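Local atomic coordinates of caspase Nc subunit 1 (Drosophila melanogaster, PDB entry 2FP3), a protein that acts as an initiator caspase, a cysteine endopeptidase that helps set off the caspase cascade carrying out apoptosis in the fly. Residues N174-A184 and A231-N239; K84-F93 and S253-A264. The protein carries 2 engineered substitutions. One frame throughout, in Å; residues are numbered along the deposited sequence.

Contact 1: residues N174-A184 and A231-N239; sequences NKPKVLMFPFA and ADTLVCYAN. Engineered in segment 174-184: A184 (natural residue Cys).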
loop_
_atom_site.group_PDB
_atom_site.type_symbol
_atom_site.label_atom_id
_atom_site.label_comp_id
_atom_site.label_asym_id
_atom_site.label_seq_id
_atom_site.Cartn_x
_atom_site.Cartn_y
_atom_site.Cartn_z
ATOM N N ASN A 174 -8.294 -0.770 -15.584
ATOM C CA ASN A 174 -8.530 -2.210 -15.496
ATOM C C ASN A 174 -7.381 -2.989 -14.878
ATOM O O ASN A 174 -7.248 -4.191 -15.096
ATOM C CB ASN A 174 -8.844 -2.795 -16.868
ATOM C CG ASN A 174 -10.158 -2.295 -17.417
ATOM O OD1 ASN A 174 -10.201 -1.669 -18.477
ATOM N ND2 ASN A 174 -11.241 -2.557 -16.694
ATOM N N LYS A 175 -6.534 -2.300 -14.124
ATOM C CA LYS A 175 -5.426 -2.965 -13.451
ATOM C C LYS A 175 -5.641 -2.843 -11.950
ATOM O O LYS A 175 -6.216 -1.876 -11.468
ATOM C CB LYS A 175 -4.084 -2.321 -13.818
ATOM C CG LYS A 175 -3.567 -2.662 -15.198
ATOM C CD LYS A 175 -2.176 -2.076 -15.406
ATOM C CE LYS A 175 -1.679 -2.268 -16.830
ATOM N NZ LYS A 175 -0.311 -1.716 -16.979
ATOM N N PRO A 176 -5.175 -3.827 -11.191
ATOM C CA PRO A 176 -5.325 -3.807 -9.729
ATOM C C PRO A 176 -4.536 -2.651 -9.111
ATOM O O PRO A 176 -3.322 -2.552 -9.314
ATOM C CB PRO A 176 -4.746 -5.151 -9.290
ATOM C CG PRO A 176 -4.679 -5.982 -10.550
ATOM C CD PRO A 176 -4.448 -5.018 -11.655
ATOM N N LYS A 177 -5.217 -1.785 -8.361
ATOM C CA LYS A 177 -4.550 -0.656 -7.695
ATOM C C LYS A 177 -4.785 -0.708 -6.178
ATOM O O LYS A 177 -5.932 -0.677 -5.710
ATOM C CB LYS A 177 -5.049 0.679 -8.260
ATOM C CG LYS A 177 -4.759 0.868 -9.750
ATOM C CD LYS A 177 -5.269 2.205 -10.259
ATOM C CE LYS A 177 -6.770 2.203 -10.394
ATOM N NZ LYS A 177 -7.171 1.254 -11.458
ATOM N N VAL A 178 -3.699 -0.789 -5.416
ATOM C CA VAL A 178 -3.783 -0.865 -3.963
ATOM C C VAL A 178 -3.118 0.356 -3.360
ATOM O O VAL A 178 -1.899 0.483 -3.408
ATOM C CB VAL A 178 -3.070 -2.144 -3.428
ATOM C CG1 VAL A 178 -3.310 -2.303 -1.919
ATOM C CG2 VAL A 178 -3.583 -3.380 -4.175
ATOM N N LEU A 179 -3.925 1.256 -2.804
ATOM C CA LEU A 179 -3.420 2.483 -2.196
ATOM C C LEU A 179 -3.470 2.312 -0.680
ATOM O O LEU A 179 -4.544 2.159 -0.108
ATOM C CB LEU A 179 -4.280 3.668 -2.638
ATOM C CG LEU A 179 -4.562 3.767 -4.145
ATOM C CD1 LEU A 179 -5.502 4.933 -4.424
ATOM C CD2 LEU A 179 -3.264 3.939 -4.919
ATOM N N MET A 180 -2.307 2.336 -0.034
ATOM C CA MET A 180 -2.234 2.130 1.412
ATOM C C MET A 180 -1.734 3.310 2.234
ATOM O O MET A 180 -0.647 3.832 1.991
ATOM C CB MET A 180 -1.344 0.925 1.723
ATOM C CG MET A 180 -1.793 -0.363 1.079
ATOM S SD MET A 180 -0.866 -1.781 1.705
ATOM C CE MET A 180 -1.791 -2.152 3.209
ATOM N N PHE A 181 -2.537 3.707 3.216
ATOM C CA PHE A 181 -2.200 4.806 4.114
ATOM C C PHE A 181 -2.293 4.275 5.543
ATOM O O PHE A 181 -3.235 4.575 6.265
ATOM C CB PHE A 181 -3.184 5.953 3.937
ATOM C CG PHE A 181 -3.405 6.338 2.514
ATOM C CD1 PHE A 181 -4.360 5.681 1.741
ATOM C CD2 PHE A 181 -2.667 7.362 1.937
ATOM C CE1 PHE A 181 -4.581 6.038 0.416
ATOM C CE2 PHE A 181 -2.881 7.724 0.611
ATOM C CZ PHE A 181 -3.841 7.061 -0.148
ATOM N N PRO A 182 -1.309 3.469 5.960
ATOM C CA PRO A 182 -1.284 2.884 7.305
ATOM C C PRO A 182 -1.341 3.872 8.475
ATOM O O PRO A 182 -1.507 3.474 9.627
ATOM C CB PRO A 182 -0.007 2.041 7.292
ATOM C CG PRO A 182 0.857 2.732 6.272
ATOM C CD PRO A 182 -0.115 3.083 5.188
ATOM N N PHE A 183 -1.217 5.158 8.182
ATOM C CA PHE A 183 -1.266 6.163 9.229
ATOM C C PHE A 183 -2.298 7.219 8.867
ATOM O O PHE A 183 -1.963 8.274 8.325
ATOM C CB PHE A 183 0.110 6.798 9.395
ATOM C CG PHE A 183 1.171 5.833 9.840
ATOM C CD1 PHE A 183 1.291 5.480 11.179
ATOM C CD2 PHE A 183 2.045 5.265 8.916
ATOM C CE1 PHE A 183 2.267 4.576 11.595
ATOM C CE2 PHE A 183 3.022 4.360 9.321
ATOM C CZ PHE A 183 3.134 4.015 10.664
ATOM N N ALA A 184 -3.559 6.920 9.166
ATOM C CA ALA A 184 -4.656 7.835 8.870
ATOM C C ALA A 184 -5.357 8.300 10.146
ATOM O O ALA A 184 -4.869 8.079 11.256
ATOM C CB ALA A 184 -5.658 7.159 7.934
ATOM N N ALA A 231 -11.859 2.677 -10.103
ATOM C CA ALA A 231 -12.234 1.308 -10.409
ATOM C C ALA A 231 -11.038 0.459 -10.078
ATOM O O ALA A 231 -9.926 0.978 -9.974
ATOM C CB ALA A 231 -12.590 1.162 -11.878
ATOM N N ASP A 232 -11.271 -0.836 -9.883
ATOM C CA ASP A 232 -10.193 -1.763 -9.581
ATOM C C ASP A 232 -9.238 -1.191 -8.527
ATOM O O ASP A 232 -8.012 -1.312 -8.640
ATOM C CB ASP A 232 -9.442 -2.054 -10.871
ATOM C CG ASP A 232 -10.365 -2.543 -11.967
ATOM O OD1 ASP A 232 -10.775 -3.718 -11.924
ATOM O OD2 ASP A 232 -10.694 -1.746 -12.866
ATOM N N THR A 233 -9.796 -0.583 -7.490
ATOM C CA THR A 233 -8.950 0.009 -6.479
ATOM C C THR A 233 -9.309 -0.352 -5.045
ATOM O O THR A 233 -10.476 -0.466 -4.689
ATOM C CB THR A 233 -8.963 1.549 -6.608
ATOM O OG1 THR A 233 -8.622 1.922 -7.948
ATOM C CG2 THR A 233 -7.975 2.177 -5.640
ATOM N N LEU A 234 -8.281 -0.543 -4.230
ATOM C CA LEU A 234 -8.460 -0.816 -2.816
ATOM C C LEU A 234 -7.741 0.299 -2.062
ATOM O O LEU A 234 -6.609 0.670 -2.418
ATOM C CB LEU A 234 -7.842 -2.159 -2.417
ATOM C CG LEU A 234 -8.467 -3.474 -2.901
ATOM C CD1 LEU A 234 -7.646 -4.630 -2.331
ATOM C CD2 LEU A 234 -9.926 -3.583 -2.451
ATOM N N VAL A 235 -8.406 0.858 -1.053
ATOM C CA VAL A 235 -7.801 1.894 -0.228
ATOM C C VAL A 235 -7.753 1.300 1.165
ATOM O O VAL A 235 -8.785 1.038 1.781
ATOM C CB VAL A 235 -8.625 3.193 -0.221
ATOM C CG1 VAL A 235 -7.962 4.222 0.695
ATOM C CG2 VAL A 235 -8.717 3.750 -1.637
ATOM N N CYS A 236 -6.539 1.071 1.652
ATOM C CA CYS A 236 -6.336 0.453 2.955
ATOM C C CYS A 236 -5.901 1.446 4.018
ATOM O O CYS A 236 -5.084 2.333 3.761
ATOM C CB CYS A 236 -5.304 -0.664 2.811
ATOM S SG CYS A 236 -5.647 -1.705 1.370
ATOM N N TYR A 237 -6.458 1.285 5.212
ATOM C CA TYR A 237 -6.165 2.162 6.337
ATOM C C TYR A 237 -5.845 1.329 7.570
ATOM O O TYR A 237 -6.143 0.141 7.618
ATOM C CB TYR A 237 -7.384 3.011 6.691
ATOM C CG TYR A 237 -8.147 3.609 5.536
ATOM C CD1 TYR A 237 -7.690 4.756 4.899
ATOM C CD2 TYR A 237 -9.357 3.051 5.115
ATOM C CE1 TYR A 237 -8.417 5.348 3.872
ATOM C CE2 TYR A 237 -10.093 3.630 4.086
ATOM C CZ TYR A 237 -9.616 4.785 3.466
ATOM O OH TYR A 237 -10.327 5.390 2.450
ATOM N N ALA A 238 -5.251 1.969 8.571
ATOM C CA ALA A 238 -4.940 1.315 9.838
ATOM C C ALA A 238 -5.852 2.029 10.836
ATOM O O ALA A 238 -5.396 2.623 11.814
ATOM C CB ALA A 238 -3.480 1.526 10.205
ATOM N N ASN A 239 -7.151 1.960 10.556
ATOM C CA ASN A 239 -8.196 2.607 11.343
ATOM C C ASN A 239 -8.115 2.467 12.861
ATOM O O ASN A 239 -8.630 1.513 13.447
ATOM C CB ASN A 239 -9.560 2.120 10.855
ATOM C CG ASN A 239 -10.638 3.162 11.021
ATOM O OD1 ASN A 239 -10.505 4.292 10.548
ATOM N ND2 ASN A 239 -11.722 2.788 11.685
HETATM O O HOH W 1 -10.797 -4.617 -14.480
HETATM O O HOH W 2 -9.190 0.294 -13.616
#
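Two bends late in the chain of K177, at chi3 (-74°) and chi4 (-66°), fold its ammonium end back toward the loop that leads into strand 233-237, where NZ donates to A231 O at 3.1 Å. T233 turns OG1 to the side of its own backbone N (chi1 -54°), and OG1 donates to the same A231 O at 2.6 Å. The two donors reach this carbonyl from opposite faces of its plane, and K177 NZ also donates to L172 O. Beyond that end the strands run parallel. Each of L179 and F181 donates to the second strand, L179 N to L234 O and F181 N to C236 O, the latter nearly straight; L234 N and C236 N answer to K177 O and L179 O. On one face L179 CD1 rests on T233 CG2 at 3.9 Å, and F181 meets V235 CG1 with the edge of its ring at CE1, 3.8 Å away. On the other, M180 CE lies 3.8 Å from C236 CB. Water 1 joins N174 ND2 to D232 OD1, which is also hydrogen-bonded to Y53 OH. The engineered A184 replaces the natural cysteine inferred to be catalytic, so the first strand leads into the active site. In the central caspase sheet, strand 130-139 flanks 177-181, strand 297-301 flanks 233-237, and helices 251-266 and 272-284 cover the face bearing V178, M180, L234 and C236.

Contact 2: residues K84-F93 and S253-A264; sequences KDSKSLIHLF and SWYIQKFCQVMA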
loop_
_atom_site.group_PDB
_atom_site.type_symbol
_atom_site.label_atom_id
_atom_site.label_comp_id
_atom_site.label_asym_id
_atom_site.label_seq_id
_atom_site.Cartn_x
_atom_site.Cartn_y
_atom_site.Cartn_z
ATOM N N LYS A 84 12.086 0.931 9.864
ATOM C CA LYS A 84 11.869 -0.496 10.059
ATOM C C LYS A 84 10.765 -0.960 9.112
ATOM O O LYS A 84 10.772 -2.100 8.638
ATOM C CB LYS A 84 11.464 -0.776 11.512
ATOM C CG LYS A 84 11.818 -2.175 12.018
ATOM C CD LYS A 84 11.087 -3.285 11.271
ATOM C CE LYS A 84 11.414 -4.648 11.869
ATOM N NZ LYS A 84 10.686 -5.762 11.207
ATOM N N ASP A 85 9.815 -0.071 8.836
ATOM C CA ASP A 85 8.717 -0.398 7.939
ATOM C C ASP A 85 9.212 -0.441 6.487
ATOM O O ASP A 85 8.879 -1.350 5.722
ATOM C CB ASP A 85 7.582 0.625 8.088
ATOM C CG ASP A 85 6.989 0.645 9.494
ATOM O OD1 ASP A 85 6.837 -0.437 10.094
ATOM O OD2 ASP A 85 6.659 1.743 9.993
ATOM N N SER A 86 10.014 0.545 6.114
ATOM C CA SER A 86 10.556 0.606 4.771
ATOM C C SER A 86 11.262 -0.698 4.423
ATOM O O SER A 86 11.116 -1.210 3.313
ATOM C CB SER A 86 11.543 1.762 4.662
ATOM O OG SER A 86 10.918 2.980 5.001
ATOM N N LYS A 87 12.022 -1.229 5.380
ATOM C CA LYS A 87 12.760 -2.472 5.176
ATOM C C LYS A 87 11.804 -3.635 4.955
ATOM O O LYS A 87 11.976 -4.429 4.027
ATOM C CB LYS A 87 13.651 -2.776 6.384
ATOM C CG LYS A 87 14.596 -1.647 6.788
ATOM C CD LYS A 87 15.343 -1.987 8.081
ATOM C CE LYS A 87 16.108 -0.790 8.645
ATOM N NZ LYS A 87 17.214 -0.335 7.759
ATOM N N SER A 88 10.798 -3.743 5.814
ATOM C CA SER A 88 9.816 -4.812 5.700
ATOM C C SER A 88 9.099 -4.761 4.346
ATOM O O SER A 88 9.005 -5.768 3.643
ATOM C CB SER A 88 8.787 -4.702 6.827
ATOM O OG SER A 88 9.386 -4.868 8.103
ATOM N N LEU A 89 8.595 -3.587 3.978
ATOM C CA LEU A 89 7.889 -3.462 2.714
ATOM C C LEU A 89 8.799 -3.787 1.537
ATOM O O LEU A 89 8.421 -4.563 0.653
ATOM C CB LEU A 89 7.303 -2.056 2.564
ATOM C CG LEU A 89 6.108 -1.767 3.482
ATOM C CD1 LEU A 89 5.819 -0.278 3.511
ATOM C CD2 LEU A 89 4.896 -2.554 3.010
ATOM N N ILE A 90 9.997 -3.206 1.520
ATOM C CA ILE A 90 10.919 -3.472 0.426
ATOM C C ILE A 90 11.208 -4.963 0.340
ATOM O O ILE A 90 11.062 -5.571 -0.720
ATOM C CB ILE A 90 12.236 -2.674 0.588
ATOM C CG1 ILE A 90 11.964 -1.195 0.304
ATOM C CG2 ILE A 90 13.300 -3.181 -0.395
ATOM C CD1 ILE A 90 13.062 -0.252 0.781
ATOM N N HIS A 91 11.602 -5.560 1.453
ATOM C CA HIS A 91 11.882 -6.987 1.454
ATOM C C HIS A 91 10.707 -7.787 0.875
ATOM O O HIS A 91 10.878 -8.586 -0.047
ATOM C CB HIS A 91 12.167 -7.475 2.875
ATOM C CG HIS A 91 12.134 -8.964 3.005
ATOM N ND1 HIS A 91 13.064 -9.782 2.400
ATOM C CD2 HIS A 91 11.244 -9.785 3.606
ATOM C CE1 HIS A 91 12.744 -11.045 2.619
ATOM N NE2 HIS A 91 11.643 -11.074 3.349
ATOM N N LEU A 92 9.518 -7.571 1.426
ATOM C CA LEU A 92 8.321 -8.273 0.977
ATOM C C LEU A 92 8.036 -8.134 -0.515
ATOM O O LEU A 92 7.701 -9.124 -1.188
ATOM C CB LEU A 92 7.094 -7.779 1.745
ATOM C CG LEU A 92 5.742 -8.231 1.183
ATOM C CD1 LEU A 92 5.623 -9.733 1.317
ATOM C CD2 LEU A 92 4.608 -7.533 1.934
ATOM N N PHE A 93 8.150 -6.914 -1.038
ATOM C CA PHE A 93 7.861 -6.723 -2.446
ATOM C C PHE A 93 8.962 -7.185 -3.385
ATOM O O PHE A 93 8.705 -7.427 -4.571
ATOM C CB PHE A 93 7.413 -5.279 -2.715
ATOM C CG PHE A 93 6.012 -5.008 -2.233
ATOM C CD1 PHE A 93 5.781 -4.522 -0.950
ATOM C CD2 PHE A 93 4.917 -5.378 -3.010
ATOM C CE1 PHE A 93 4.488 -4.421 -0.443
ATOM C CE2 PHE A 93 3.614 -5.281 -2.510
ATOM C CZ PHE A 93 3.404 -4.803 -1.218
ATOM N N SER A 253 2.486 1.288 12.031
ATOM C CA SER A 253 3.692 0.469 11.956
ATOM C C SER A 253 3.354 -0.973 12.306
ATOM O O SER A 253 3.905 -1.907 11.725
ATOM C CB SER A 253 4.759 1.002 12.922
ATOM O OG SER A 253 5.155 2.323 12.581
ATOM N N TRP A 254 2.441 -1.148 13.259
ATOM C CA TRP A 254 2.016 -2.476 13.684
ATOM C C TRP A 254 1.158 -3.084 12.574
ATOM O O TRP A 254 1.227 -4.281 12.296
ATOM C CB TRP A 254 1.217 -2.377 14.984
ATOM C CG TRP A 254 1.093 -3.679 15.693
ATOM C CD1 TRP A 254 -0.060 -4.331 16.012
ATOM C CD2 TRP A 254 2.166 -4.504 16.166
ATOM N NE1 TRP A 254 0.225 -5.513 16.656
ATOM C CE2 TRP A 254 1.584 -5.643 16.765
ATOM C CE3 TRP A 254 3.563 -4.392 16.144
ATOM C CZ2 TRP A 254 2.351 -6.667 17.336
ATOM C CZ3 TRP A 254 4.326 -5.411 16.711
ATOM C CH2 TRP A 254 3.716 -6.532 17.300
ATOM N N TYR A 255 0.345 -2.238 11.947
ATOM C CA TYR A 255 -0.502 -2.649 10.836
ATOM C C TYR A 255 0.414 -3.149 9.716
ATOM O O TYR A 255 0.239 -4.252 9.191
ATOM C CB TYR A 255 -1.307 -1.453 10.327
ATOM C CG TYR A 255 -2.056 -1.735 9.050
ATOM C CD1 TYR A 255 -3.313 -2.334 9.076
ATOM C CD2 TYR A 255 -1.509 -1.405 7.811
ATOM C CE1 TYR A 255 -4.013 -2.592 7.904
ATOM C CE2 TYR A 255 -2.202 -1.662 6.628
ATOM C CZ TYR A 255 -3.457 -2.251 6.684
ATOM O OH TYR A 255 -4.179 -2.463 5.529
ATOM N N ILE A 256 1.394 -2.322 9.359
ATOM C CA ILE A 256 2.354 -2.659 8.315
ATOM C C ILE A 256 3.122 -3.941 8.604
ATOM O O ILE A 256 3.267 -4.797 7.724
ATOM C CB ILE A 256 3.373 -1.529 8.110
ATOM C CG1 ILE A 256 2.708 -0.365 7.390
ATOM C CG2 ILE A 256 4.551 -2.025 7.290
ATOM C CD1 ILE A 256 3.599 0.835 7.266
ATOM N N GLN A 257 3.621 -4.077 9.827
ATOM C CA GLN A 257 4.375 -5.272 10.176
ATOM C C GLN A 257 3.519 -6.522 10.064
ATOM O O GLN A 257 3.932 -7.518 9.461
ATOM C CB GLN A 257 4.947 -5.149 11.591
ATOM C CG GLN A 257 5.969 -4.026 11.732
ATOM C CD GLN A 257 7.119 -4.151 10.745
ATOM O OE1 GLN A 257 7.470 -3.189 10.057
ATOM N NE2 GLN A 257 7.712 -5.339 10.672
ATOM N N LYS A 258 2.318 -6.463 10.632
ATOM C CA LYS A 258 1.406 -7.593 10.604
ATOM C C LYS A 258 1.047 -7.913 9.156
ATOM O O LYS A 258 0.889 -9.080 8.775
ATOM C CB LYS A 258 0.143 -7.264 11.401
ATOM C CG LYS A 258 -0.587 -8.497 11.889
ATOM C CD LYS A 258 0.302 -9.331 12.809
ATOM C CE LYS A 258 -0.347 -10.667 13.147
ATOM N NZ LYS A 258 0.479 -11.509 14.057
ATOM N N PHE A 259 0.915 -6.861 8.351
ATOM C CA PHE A 259 0.593 -7.028 6.942
ATOM C C PHE A 259 1.684 -7.825 6.232
ATOM O O PHE A 259 1.401 -8.800 5.530
ATOM C CB PHE A 259 0.443 -5.667 6.266
ATOM C CG PHE A 259 0.237 -5.756 4.786
ATOM C CD1 PHE A 259 -0.864 -6.431 4.264
ATOM C CD2 PHE A 259 1.151 -5.184 3.909
ATOM C CE1 PHE A 259 -1.051 -6.535 2.889
ATOM C CE2 PHE A 259 0.970 -5.285 2.530
ATOM C CZ PHE A 259 -0.131 -5.961 2.023
ATOM N N CYS A 260 2.933 -7.404 6.413
ATOM C CA CYS A 260 4.048 -8.085 5.784
ATOM C C CYS A 260 4.159 -9.509 6.295
ATOM O O CYS A 260 4.501 -10.419 5.533
ATOM C CB CYS A 260 5.348 -7.334 6.046
ATOM S SG CYS A 260 5.424 -5.712 5.252
ATOM N N GLN A 261 3.871 -9.714 7.580
ATOM C CA GLN A 261 3.945 -11.062 8.133
ATOM C C GLN A 261 2.913 -11.942 7.447
ATOM O O GLN A 261 3.246 -13.023 6.951
ATOM C CB GLN A 261 3.697 -11.058 9.649
ATOM C CG GLN A 261 4.633 -10.145 10.430
ATOM C CD GLN A 261 4.494 -10.289 11.944
ATOM O OE1 GLN A 261 3.383 -10.322 12.481
ATOM N NE2 GLN A 261 5.629 -10.360 12.636
ATOM N N VAL A 262 1.665 -11.471 7.416
ATOM C CA VAL A 262 0.558 -12.205 6.794
ATOM C C VAL A 262 0.806 -12.412 5.301
ATOM O O VAL A 262 0.475 -13.459 4.743
ATOM C CB VAL A 262 -0.785 -11.452 6.973
ATOM C CG1 VAL A 262 -1.911 -12.196 6.240
ATOM C CG2 VAL A 262 -1.104 -11.310 8.462
ATOM N N MET A 263 1.368 -11.400 4.648
ATOM C CA MET A 263 1.676 -11.507 3.233
ATOM C C MET A 263 2.726 -12.610 3.062
ATOM O O MET A 263 2.573 -13.493 2.222
ATOM C CB MET A 263 2.222 -10.172 2.709
ATOM C CG MET A 263 1.165 -9.122 2.412
ATOM S SD MET A 263 0.194 -9.548 0.940
ATOM C CE MET A 263 1.291 -8.929 -0.344
ATOM N N ALA A 264 3.777 -12.563 3.876
ATOM C CA ALA A 264 4.852 -13.547 3.811
ATOM C C ALA A 264 4.371 -14.985 3.948
ATOM O O ALA A 264 4.857 -15.873 3.246
ATOM C CB ALA A 264 5.886 -13.255 4.883
#
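L92 drives its isobutyl end into the hole formed by F259, C260, M263 and A264, crossing the M263 side chain at about a right angle. Its CG stands opposite the backbone N (chi1 168°), which directs the branch toward the other helix, where CD2 lies 3.6 Å and CD1 3.7 Å from M263 CB. The same CD2 is 3.9 Å from C260 SG. That sulfur is shared, since S88 CB and L89 CD2 approach it from the facing helix, CD2 at 3.9 Å. L89 in turn sets its CG against I256 CG2 at 4.1 Å, again with the two side chains nearly perpendicular. The F93 ring brings CZ to the edge of the F259 ring, while M263 CG lies over one face of the F259 ring, toward its rim. The two helices run in nearly the same direction, 21° apart with axes 9.7 Å from each other, and lie side by side on one face of the central sheet of the caspase fold, with L89 and I256 both resting on M135 of strand 130-139. Toward the N-terminal ends the contact becomes polar. S253 OG donates to D85 OD2 at 3.0 Å, and OD2 accepts on its syn lone pair. Beside it the Q257 side chain crosses that of D85 at about a right angle, yet its amide plane is only 27° from the carboxylate plane; the same amide group also lies against the S88 hydroxyl and the K84 ammonium end.

After strand 62-68 the chain forms helix 82-95, and later strands 130-139 and 177-181 of the central sheet. After 177-181 it passes through an unmodelled stretch, residues 185-223, that includes the inferred propeptide, and returns as strand 233-237, where contact 1 closes the shorter loop. Helix 251-266 follows directly and packs against helix 82-95, so contact 2 closes a longer loop that encloses the first without crossing it. Contact 1 joins neighbouring strands within the sheet; contact 2 pairs helices layered on it. The two layers meet where Y255 of the second helix packs on M180 and C236, and where F183 touches S253.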